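Local coordinates for protein lactaldehyde dehydrogenase (Escherichia coli, PDB 2IMP) that oxidises L-lactaldehyde irreversibly to L-lactate with NAD+, and also acts on glycolaldehyde and L-glyceraldehyde, serving the breakdown of L-fucose and L-rhamnose, at residues A[179-182]-A[183-186]; A[206-209]-A[210-213]; A[230-233]-A[234-238]. One frame throughout, in Å; residues are numbered along the deposited sequence.

Interaction 1. Residues A[179-182]-A[183-186]; sequences EFTP and NNAI. With NAI (1,4-dihydronicotinamide adenine dinucleotide), chain D.
With its CG set between the backbone N and the carbonyl carbon (chi1 64°), N184 folds its amide back along the chain, and ND2 meets the carbonyl O of T181 at 2.9 Å in a weak, strongly bent hydrogen bond (N-H...O 120°). This is the strand-to-helix turn of a beta-alpha unit in the Rossmann-like cofactor domain of an aldehyde dehydrogenase: residues 179-182 follow strand 172-176, and helix 183-195 opens with 183-186. P182 sits at the junction, where its O accepts from I186 N at 3.0 Å. Its ring runs alongside the N183 side chain, pointing the same way, while the CB of A185 closes on the P182 carbonyl O at 3.2 Å. The backbone N-H groups of N183 and N184 are both taken by the carboxylate of E93, and N183 OD1 is bonded to S36 OG.

At the other end of the turn, E179 bends at chi2 (-94°) and bridges two distant parts of the NADH. OE2 accepts from the adenosine ribose O2B at 2.9 Å, and OE1 receives a weak bond from the carboxamide N7N at 2.8 Å. A carboxylate beside O2B would be expected to disfavour the 2'-phosphate of NADP. E179 CG lies over one face of the F180 ring, whose edge reaches the nicotinamide, CZ standing 3.5 Å from C2N.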
loop_
_atom_site.group_PDB
_atom_site.type_symbol
_atom_site.label_atom_id
_atom_site.label_comp_id
_atom_site.label_asym_id
_atom_site.label_seq_id
_atom_site.Cartn_x
_atom_site.Cartn_y
_atom_site.Cartn_z
ATOM N N GLU A 179 -15.097 33.783 -13.382
ATOM C CA GLU A 179 -15.574 34.758 -14.354
ATOM C C GLU A 179 -14.493 35.786 -14.766
ATOM O O GLU A 179 -14.622 36.459 -15.786
ATOM C CB GLU A 179 -16.807 35.505 -13.826
ATOM C CG GLU A 179 -16.631 36.159 -12.465
ATOM C CD GLU A 179 -17.108 35.271 -11.327
ATOM O OE1 GLU A 179 -18.029 35.697 -10.598
ATOM O OE2 GLU A 179 -16.569 34.147 -11.166
ATOM N N PHE A 180 -13.438 35.877 -13.958
ATOM C CA PHE A 180 -12.335 36.793 -14.214
ATOM C C PHE A 180 -11.251 36.217 -15.141
ATOM O O PHE A 180 -10.520 36.964 -15.791
ATOM C CB PHE A 180 -11.667 37.202 -12.901
ATOM C CG PHE A 180 -12.590 37.872 -11.942
ATOM C CD1 PHE A 180 -13.181 39.089 -12.264
ATOM C CD2 PHE A 180 -12.892 37.280 -10.721
ATOM C CE1 PHE A 180 -14.066 39.706 -11.388
ATOM C CE2 PHE A 180 -13.776 37.888 -9.842
ATOM C CZ PHE A 180 -14.362 39.103 -10.176
ATOM N N THR A 181 -11.159 34.890 -15.187
ATOM C CA THR A 181 -10.154 34.224 -16.012
ATOM C C THR A 181 -10.691 32.998 -16.806
ATOM O O THR A 181 -10.192 31.881 -16.660
ATOM C CB THR A 181 -8.955 33.764 -15.137
ATOM O OG1 THR A 181 -9.415 32.857 -14.124
ATOM C CG2 THR A 181 -8.295 34.957 -14.455
ATOM N N PRO A 182 -11.698 33.213 -17.662
ATOM C CA PRO A 182 -12.283 32.129 -18.451
ATOM C C PRO A 182 -11.591 31.826 -19.800
ATOM O O PRO A 182 -11.730 30.726 -20.340
ATOM C CB PRO A 182 -13.707 32.610 -18.659
ATOM C CG PRO A 182 -13.486 34.082 -18.897
ATOM C CD PRO A 182 -12.487 34.452 -17.812
ATOM N N ASN A 183 -10.865 32.803 -20.332
ATOM C CA ASN A 183 -10.216 32.638 -21.626
ATOM C C ASN A 183 -9.301 31.422 -21.771
ATOM O O ASN A 183 -9.396 30.688 -22.758
ATOM C CB ASN A 183 -9.472 33.914 -22.001
ATOM C CG ASN A 183 -10.408 35.090 -22.127
ATOM O OD1 ASN A 183 -11.587 34.909 -22.426
ATOM N ND2 ASN A 183 -9.896 36.295 -21.909
ATOM N N ASN A 184 -8.425 31.224 -20.793
ATOM C CA ASN A 184 -7.540 30.076 -20.816
ATOM C C ASN A 184 -8.350 28.764 -20.816
ATOM O O ASN A 184 -7.940 27.767 -21.409
ATOM C CB ASN A 184 -6.607 30.111 -19.603
ATOM C CG ASN A 184 -7.353 29.980 -18.295
ATOM O OD1 ASN A 184 -7.686 28.860 -17.870
ATOM N ND2 ASN A 184 -7.634 31.091 -17.650
ATOM N N ALA A 185 -9.509 28.798 -20.158
ATOM C CA ALA A 185 -10.387 27.637 -20.091
ATOM C C ALA A 185 -11.068 27.342 -21.442
ATOM O O ALA A 185 -11.306 26.185 -21.792
ATOM C CB ALA A 185 -11.433 27.836 -19.016
ATOM N N ILE A 186 -11.397 28.403 -22.176
ATOM C CA ILE A 186 -11.982 28.233 -23.495
ATOM C C ILE A 186 -10.955 27.570 -24.423
ATOM O O ILE A 186 -11.284 26.695 -25.212
ATOM C CB ILE A 186 -12.418 29.596 -24.110
ATOM C CG1 ILE A 186 -13.719 30.069 -23.460
ATOM C CG2 ILE A 186 -12.603 29.461 -25.632
ATOM C CD1 ILE A 186 -14.900 29.168 -23.741
HETATM P PA NAI D . -13.639 32.777 -5.083
HETATM O O1A NAI D . -14.157 31.801 -4.111
HETATM O O2A NAI D . -14.264 34.168 -4.926
HETATM O O5B NAI D . -13.888 32.225 -6.561
HETATM C C5B NAI D . -13.440 30.956 -7.014
HETATM C C4B NAI D . -14.535 30.207 -7.792
HETATM O O4B NAI D . -15.669 29.936 -6.967
HETATM C C3B NAI D . -15.087 30.973 -9.005
HETATM O O3B NAI D . -15.230 30.091 -10.115
HETATM C C2B NAI D . -16.391 31.540 -8.481
HETATM O O2B NAI D . -17.339 31.894 -9.455
HETATM C C1B NAI D . -16.863 30.449 -7.554
HETATM N N9A NAI D . -17.808 30.918 -6.498
HETATM C C8A NAI D . -17.823 32.094 -5.749
HETATM N N7A NAI D . -18.902 32.063 -4.909
HETATM C C5A NAI D . -19.570 30.906 -5.107
HETATM C C6A NAI D . -20.732 30.354 -4.528
HETATM N N6A NAI D . -21.406 31.013 -3.587
HETATM N N1A NAI D . -21.183 29.097 -4.958
HETATM C C2A NAI D . -20.485 28.392 -5.948
HETATM N N3A NAI D . -19.329 28.947 -6.520
HETATM C C4A NAI D . -18.883 30.178 -6.101
HETATM O O3 NAI D . -12.052 32.804 -4.848
HETATM P PN NAI D . -10.933 33.513 -5.768
HETATM O O1N NAI D . -11.082 33.119 -7.180
HETATM O O2N NAI D . -9.607 33.243 -5.116
HETATM O O5D NAI D . -11.301 35.072 -5.528
HETATM C C5D NAI D . -11.959 35.908 -6.446
HETATM C C4D NAI D . -12.135 37.250 -5.773
HETATM O O4D NAI D . -13.021 38.048 -6.553
HETATM C C3D NAI D . -12.633 37.449 -4.324
HETATM O O3D NAI D . -11.556 37.820 -3.484
HETATM C C2D NAI D . -13.701 38.509 -4.396
HETATM O O2D NAI D . -13.635 39.432 -3.332
HETATM C C1D NAI D . -13.466 39.123 -5.754
HETATM N N1N NAI D . -14.712 39.774 -6.270
HETATM C C2N NAI D . -15.626 38.967 -6.957
HETATM C C3N NAI D . -16.821 39.539 -7.470
HETATM C C7N NAI D . -17.820 38.686 -8.219
HETATM O O7N NAI D . -18.976 39.283 -8.707
HETATM N N7N NAI D . -17.652 37.381 -8.439
HETATM C C4N NAI D . -17.058 40.940 -7.267
HETATM C C5N NAI D . -16.115 41.745 -6.562
HETATM C C6N NAI D . -14.937 41.140 -6.068
#

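Interaction 2. Residues A[206-209]-A[210-213]; sequences LGRG and ETVG. With NAI (1,4-dihydronicotinamide adenine dinucleotide), chain D.
The start of helix 209-218, reached from strand 202-204, forms one wall of the adenosine pocket in the Rossmann-like NAD-binding domain. R208 holds the N-cap position, and the first turn is of the wider pi type: G213 N bonds R208 O at 3.2 Å, nearly straight (172°) and in the carbonyl plane. Glycines bring the backbone close to the cofactor. A CB on G209 would collide with N9A and one on G213 with N3A, whereas G207 adopts backbone angles unsuited to any side chain, with V212 CG2 lying 3.9 Å from its CA.

R208 and T211 cross obliquely and are also linked through water. T211 CG2 approaches the guanidinium obliquely, 3.3 Å from NH2, while OG1 donates to water 1 at 2.6 Å. That water also accepts from R208 N at 2.8 Å and, weakly, from R208 NE at the guanidinium edge; NE forms a salt bridge with D40 as well. Replacing T211 with an alanine removes both branches, so water 1 would probably be held less firmly and the NH2 end of R208 would lose its methyl neighbour, though the salt bridge to D40 would remain.

Water 2 accepts from G209 N at 2.9 Å, donates to E210 OE1 at 3.1 Å and takes a weak bond from the carboxamide N7N of the NADH. A single water thus satisfies an N-H at the helix start, so this turn touches the adenosine half directly and the nicotinamide half through one water, by a weak bond.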
loop_
_atom_site.group_PDB
_atom_site.type_symbol
_atom_site.label_atom_id
_atom_site.label_comp_id
_atom_site.label_asym_id
_atom_site.label_seq_id
_atom_site.Cartn_x
_atom_site.Cartn_y
_atom_site.Cartn_z
ATOM N N LEU A 206 -19.997 28.542 -18.343
ATOM C CA LEU A 206 -19.530 29.871 -17.971
ATOM C C LEU A 206 -20.530 30.742 -17.199
ATOM O O LEU A 206 -21.715 30.787 -17.536
ATOM C CB LEU A 206 -19.085 30.605 -19.237
ATOM C CG LEU A 206 -18.057 29.847 -20.086
ATOM C CD1 LEU A 206 -17.965 30.462 -21.469
ATOM C CD2 LEU A 206 -16.704 29.866 -19.386
ATOM N N GLY A 207 -20.036 31.433 -16.174
ATOM C CA GLY A 207 -20.901 32.292 -15.386
ATOM C C GLY A 207 -20.382 32.623 -14.000
ATOM O O GLY A 207 -19.213 32.384 -13.672
ATOM N N ARG A 208 -21.264 33.181 -13.181
ATOM C CA ARG A 208 -20.922 33.560 -11.821
ATOM C C ARG A 208 -21.029 32.409 -10.814
ATOM O O ARG A 208 -21.605 31.359 -11.106
ATOM C CB ARG A 208 -21.821 34.703 -11.347
ATOM C CG ARG A 208 -21.640 36.012 -12.110
ATOM C CD ARG A 208 -22.723 37.005 -11.711
ATOM N NE ARG A 208 -24.050 36.459 -11.987
ATOM C CZ ARG A 208 -25.182 36.936 -11.478
ATOM N NH1 ARG A 208 -25.156 37.978 -10.656
ATOM N NH2 ARG A 208 -26.340 36.371 -11.790
ATOM N N GLY A 209 -20.475 32.631 -9.629
ATOM C CA GLY A 209 -20.524 31.613 -8.603
ATOM C C GLY A 209 -21.917 31.381 -8.056
ATOM O O GLY A 209 -22.374 30.240 -7.970
ATOM N N GLU A 210 -22.592 32.468 -7.693
ATOM C CA GLU A 210 -23.945 32.406 -7.142
ATOM C C GLU A 210 -24.968 31.653 -8.024
ATOM O O GLU A 210 -25.919 31.055 -7.521
ATOM C CB GLU A 210 -24.472 33.823 -6.882
ATOM C CG GLU A 210 -23.657 34.654 -5.891
ATOM C CD GLU A 210 -22.226 34.939 -6.355
ATOM O OE1 GLU A 210 -21.985 35.019 -7.582
ATOM O OE2 GLU A 210 -21.342 35.101 -5.481
ATOM N N THR A 211 -24.760 31.702 -9.332
ATOM C CA THR A 211 -25.648 31.041 -10.278
ATOM C C THR A 211 -25.146 29.652 -10.754
ATOM O O THR A 211 -25.549 28.611 -10.227
ATOM C CB THR A 211 -25.861 31.929 -11.521
ATOM O OG1 THR A 211 -24.586 32.314 -12.046
ATOM C CG2 THR A 211 -26.654 33.188 -11.159
ATOM N N VAL A 212 -24.274 29.662 -11.755
ATOM C CA VAL A 212 -23.723 28.432 -12.290
ATOM C C VAL A 212 -22.965 27.593 -11.235
ATOM O O VAL A 212 -23.165 26.383 -11.139
ATOM C CB VAL A 212 -22.770 28.727 -13.467
ATOM C CG1 VAL A 212 -22.246 27.420 -14.060
ATOM C CG2 VAL A 212 -23.503 29.545 -14.532
ATOM N N GLY A 213 -22.111 28.252 -10.457
ATOM C CA GLY A 213 -21.350 27.552 -9.435
ATOM C C GLY A 213 -22.243 26.798 -8.469
ATOM O O GLY A 213 -21.987 25.636 -8.145
HETATM P PA NAI D . -13.639 32.777 -5.083
HETATM O O1A NAI D . -14.157 31.801 -4.111
HETATM O O2A NAI D . -14.264 34.168 -4.926
HETATM O O5B NAI D . -13.888 32.225 -6.561
HETATM C C5B NAI D . -13.440 30.956 -7.014
HETATM C C4B NAI D . -14.535 30.207 -7.792
HETATM O O4B NAI D . -15.669 29.936 -6.967
HETATM C C3B NAI D . -15.087 30.973 -9.005
HETATM O O3B NAI D . -15.230 30.091 -10.115
HETATM C C2B NAI D . -16.391 31.540 -8.481
HETATM O O2B NAI D . -17.339 31.894 -9.455
HETATM C C1B NAI D . -16.863 30.449 -7.554
HETATM N N9A NAI D . -17.808 30.918 -6.498
HETATM C C8A NAI D . -17.823 32.094 -5.749
HETATM N N7A NAI D . -18.902 32.063 -4.909
HETATM C C5A NAI D . -19.570 30.906 -5.107
HETATM C C6A NAI D . -20.732 30.354 -4.528
HETATM N N6A NAI D . -21.406 31.013 -3.587
HETATM N N1A NAI D . -21.183 29.097 -4.958
HETATM C C2A NAI D . -20.485 28.392 -5.948
HETATM N N3A NAI D . -19.329 28.947 -6.520
HETATM C C4A NAI D . -18.883 30.178 -6.101
HETATM O O3 NAI D . -12.052 32.804 -4.848
HETATM P PN NAI D . -10.933 33.513 -5.768
HETATM O O1N NAI D . -11.082 33.119 -7.180
HETATM O O2N NAI D . -9.607 33.243 -5.116
HETATM O O5D NAI D . -11.301 35.072 -5.528
HETATM C C5D NAI D . -11.959 35.908 -6.446
HETATM C C4D NAI D . -12.135 37.250 -5.773
HETATM O O4D NAI D . -13.021 38.048 -6.553
HETATM C C3D NAI D . -12.633 37.449 -4.324
HETATM O O3D NAI D . -11.556 37.820 -3.484
HETATM C C2D NAI D . -13.701 38.509 -4.396
HETATM O O2D NAI D . -13.635 39.432 -3.332
HETATM C C1D NAI D . -13.466 39.123 -5.754
HETATM N N1N NAI D . -14.712 39.774 -6.270
HETATM C C2N NAI D . -15.626 38.967 -6.957
HETATM C C3N NAI D . -16.821 39.539 -7.470
HETATM C C7N NAI D . -17.820 38.686 -8.219
HETATM O O7N NAI D . -18.976 39.283 -8.707
HETATM N N7N NAI D . -17.652 37.381 -8.439
HETATM C C4N NAI D . -17.058 40.940 -7.267
HETATM C C5N NAI D . -16.115 41.745 -6.562
HETATM C C6N NAI D . -14.937 41.140 -6.068
HETATM O O HOH W 1 -23.819 33.769 -14.117
HETATM O O HOH W 2 -19.025 34.812 -8.416
#

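Interaction 3. Residues A[230-233]-A[234-238]; sequences SVSA and GEKIM. With NAI (1,4-dihydronicotinamide adenine dinucleotide), chain D.
From S230 onward the backbone enters a regular alpha-helix, with G234 N bonded to S230 O at 3.1 Å, E235 N to V231 O at 3.0 Å and I237 N to A233 O at 2.9 Å. S230 is the N-cap of helix 231-242, which follows strand 222-227 in the Rossmann-like domain and points its N-terminus at the NADH pyrophosphate. S230 OG, set between the backbone N and the carbonyl carbon (chi1 76°), accepts from A233 N. The same S230 OG donates to the NADH phosphate oxygen O1A at 2.8 Å; S230 N adds bonds to O1A and to the bridging O3. Three bonds therefore grip the diphosphate, and the helix end would be expected to favour its negative charge. A233 CB presses on O1A at 2.9 Å, a tight fit for a methyl.

On the flank, V231 and E235 lie side by side and pack on I245 of the second subunit. The K236 chain is straight to CE, then bends (chi4 65°) to bring NZ back to S232 O in a weak bond. Its aliphatic part passes the adenine amino group, CD lying 3.2 Å from N6A, and one turn away from A233 the CG1 of I237 touches adenine C2A at 3.5 Å.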
loop_
_atom_site.group_PDB
_atom_site.type_symbol
_atom_site.label_atom_id
_atom_site.label_comp_id
_atom_site.label_asym_id
_atom_site.label_seq_id
_atom_site.Cartn_x
_atom_site.Cartn_y
_atom_site.Cartn_z
ATOM N N SER A 230 -11.655 31.081 -2.396
ATOM C CA SER A 230 -11.904 31.686 -1.083
ATOM C C SER A 230 -12.696 30.813 -0.102
ATOM O O SER A 230 -13.560 30.034 -0.508
ATOM C CB SER A 230 -12.646 33.020 -1.233
ATOM O OG SER A 230 -14.018 32.812 -1.536
ATOM N N VAL A 231 -12.394 30.963 1.183
ATOM C CA VAL A 231 -13.084 30.208 2.213
ATOM C C VAL A 231 -14.596 30.524 2.256
ATOM O O VAL A 231 -15.415 29.666 2.583
ATOM C CB VAL A 231 -12.461 30.471 3.612
ATOM C CG1 VAL A 231 -12.642 31.923 4.005
ATOM C CG2 VAL A 231 -13.098 29.558 4.642
ATOM N N SER A 232 -14.943 31.763 1.910
ATOM C CA SER A 232 -16.338 32.177 1.887
ATOM C C SER A 232 -17.156 31.398 0.835
ATOM O O SER A 232 -18.271 30.936 1.101
ATOM C CB SER A 232 -16.437 33.678 1.605
ATOM O OG SER A 232 -17.792 34.089 1.564
ATOM N N ALA A 233 -16.585 31.265 -0.357
ATOM C CA ALA A 233 -17.238 30.516 -1.418
ATOM C C ALA A 233 -17.286 29.007 -1.098
ATOM O O ALA A 233 -18.277 28.333 -1.383
ATOM C CB ALA A 233 -16.516 30.739 -2.730
ATOM N N GLY A 234 -16.205 28.510 -0.497
ATOM C CA GLY A 234 -16.136 27.110 -0.121
ATOM C C GLY A 234 -17.240 26.768 0.863
ATOM O O GLY A 234 -17.832 25.684 0.800
ATOM N N GLU A 235 -17.515 27.687 1.785
ATOM C CA GLU A 235 -18.577 27.481 2.766
ATOM C C GLU A 235 -19.963 27.358 2.101
ATOM O O GLU A 235 -20.772 26.499 2.455
ATOM C CB GLU A 235 -18.628 28.642 3.757
ATOM C CG GLU A 235 -17.437 28.760 4.690
ATOM C CD GLU A 235 -17.490 30.043 5.517
ATOM O OE1 GLU A 235 -18.582 30.359 6.045
ATOM O OE2 GLU A 235 -16.447 30.728 5.637
ATOM N N LYS A 236 -20.218 28.244 1.145
ATOM C CA LYS A 236 -21.480 28.234 0.433
ATOM C C LYS A 236 -21.631 26.980 -0.430
ATOM O O LYS A 236 -22.723 26.434 -0.572
ATOM C CB LYS A 236 -21.598 29.489 -0.434
ATOM C CG LYS A 236 -21.593 30.792 0.375
ATOM C CD LYS A 236 -21.725 32.010 -0.525
ATOM C CE LYS A 236 -21.701 33.299 0.277
ATOM N NZ LYS A 236 -20.386 33.491 0.948
ATOM N N ILE A 237 -20.514 26.541 -1.000
ATOM C CA ILE A 237 -20.493 25.340 -1.820
ATOM C C ILE A 237 -20.804 24.084 -0.994
ATOM O O ILE A 237 -21.634 23.261 -1.379
ATOM C CB ILE A 237 -19.119 25.164 -2.506
ATOM C CG1 ILE A 237 -18.990 26.173 -3.647
ATOM C CG2 ILE A 237 -18.965 23.740 -3.039
ATOM C CD1 ILE A 237 -17.613 26.281 -4.233
ATOM N N MET A 238 -20.137 23.961 0.149
ATOM C CA MET A 238 -20.357 22.815 1.011
ATOM C C MET A 238 -21.772 22.794 1.605
ATOM O O MET A 238 -22.402 21.744 1.677
ATOM C CB MET A 238 -19.323 22.785 2.138
ATOM C CG MET A 238 -19.392 21.531 3.000
ATOM S SD MET A 238 -18.022 21.432 4.174
ATOM C CE MET A 238 -18.548 20.015 5.169
HETATM P PA NAI D . -13.639 32.777 -5.083
HETATM O O1A NAI D . -14.157 31.801 -4.111
HETATM O O2A NAI D . -14.264 34.168 -4.926
HETATM O O5B NAI D . -13.888 32.225 -6.561
HETATM C C5B NAI D . -13.440 30.956 -7.014
HETATM C C4B NAI D . -14.535 30.207 -7.792
HETATM O O4B NAI D . -15.669 29.936 -6.967
HETATM C C3B NAI D . -15.087 30.973 -9.005
HETATM O O3B NAI D . -15.230 30.091 -10.115
HETATM C C2B NAI D . -16.391 31.540 -8.481
HETATM O O2B NAI D . -17.339 31.894 -9.455
HETATM C C1B NAI D . -16.863 30.449 -7.554
HETATM N N9A NAI D . -17.808 30.918 -6.498
HETATM C C8A NAI D . -17.823 32.094 -5.749
HETATM N N7A NAI D . -18.902 32.063 -4.909
HETATM C C5A NAI D . -19.570 30.906 -5.107
HETATM C C6A NAI D . -20.732 30.354 -4.528
HETATM N N6A NAI D . -21.406 31.013 -3.587
HETATM N N1A NAI D . -21.183 29.097 -4.958
HETATM C C2A NAI D . -20.485 28.392 -5.948
HETATM N N3A NAI D . -19.329 28.947 -6.520
HETATM C C4A NAI D . -18.883 30.178 -6.101
HETATM O O3 NAI D . -12.052 32.804 -4.848
HETATM P PN NAI D . -10.933 33.513 -5.768
HETATM O O1N NAI D . -11.082 33.119 -7.180
HETATM O O2N NAI D . -9.607 33.243 -5.116
HETATM O O5D NAI D . -11.301 35.072 -5.528
HETATM C C5D NAI D . -11.959 35.908 -6.446
HETATM C C4D NAI D . -12.135 37.250 -5.773
HETATM O O4D NAI D . -13.021 38.048 -6.553
HETATM C C3D NAI D . -12.633 37.449 -4.324
HETATM O O3D NAI D . -11.556 37.820 -3.484
HETATM C C2D NAI D . -13.701 38.509 -4.396
HETATM O O2D NAI D . -13.635 39.432 -3.332
HETATM C C1D NAI D . -13.466 39.123 -5.754
HETATM N N1N NAI D . -14.712 39.774 -6.270
HETATM C C2N NAI D . -15.626 38.967 -6.957
HETATM C C3N NAI D . -16.821 39.539 -7.470
HETATM C C7N NAI D . -17.820 38.686 -8.219
HETATM O O7N NAI D . -18.976 39.283 -8.707
HETATM N N7N NAI D . -17.652 37.381 -8.439
HETATM C C4N NAI D . -17.058 40.940 -7.267
HETATM C C5N NAI D . -16.115 41.745 -6.562
HETATM C C6N NAI D . -14.937 41.140 -6.068
#

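All three turns contact the same NADH and follow one another along the chain. Interactions 1 and 2 touch directly: E179 OE1 lies 3.8 Å from R208 CA, and I186 CD1 packs on L206 CD1 at 4.0 Å. Interaction 3 touches neither, its nearest atoms being about 5 Å from interaction 2 and about 9 Å from interaction 1; the cofactor joins them. The adenine is sandwiched between G209 and G213 on one face and I237 on the other, while 230-233 holds the pyrophosphate and 179-182 the ribose and nicotinamide. The side chains of T181 and S230 each stand about 11 Å from the bound lactate, placing these cofactor contacts outside the lactate site itself.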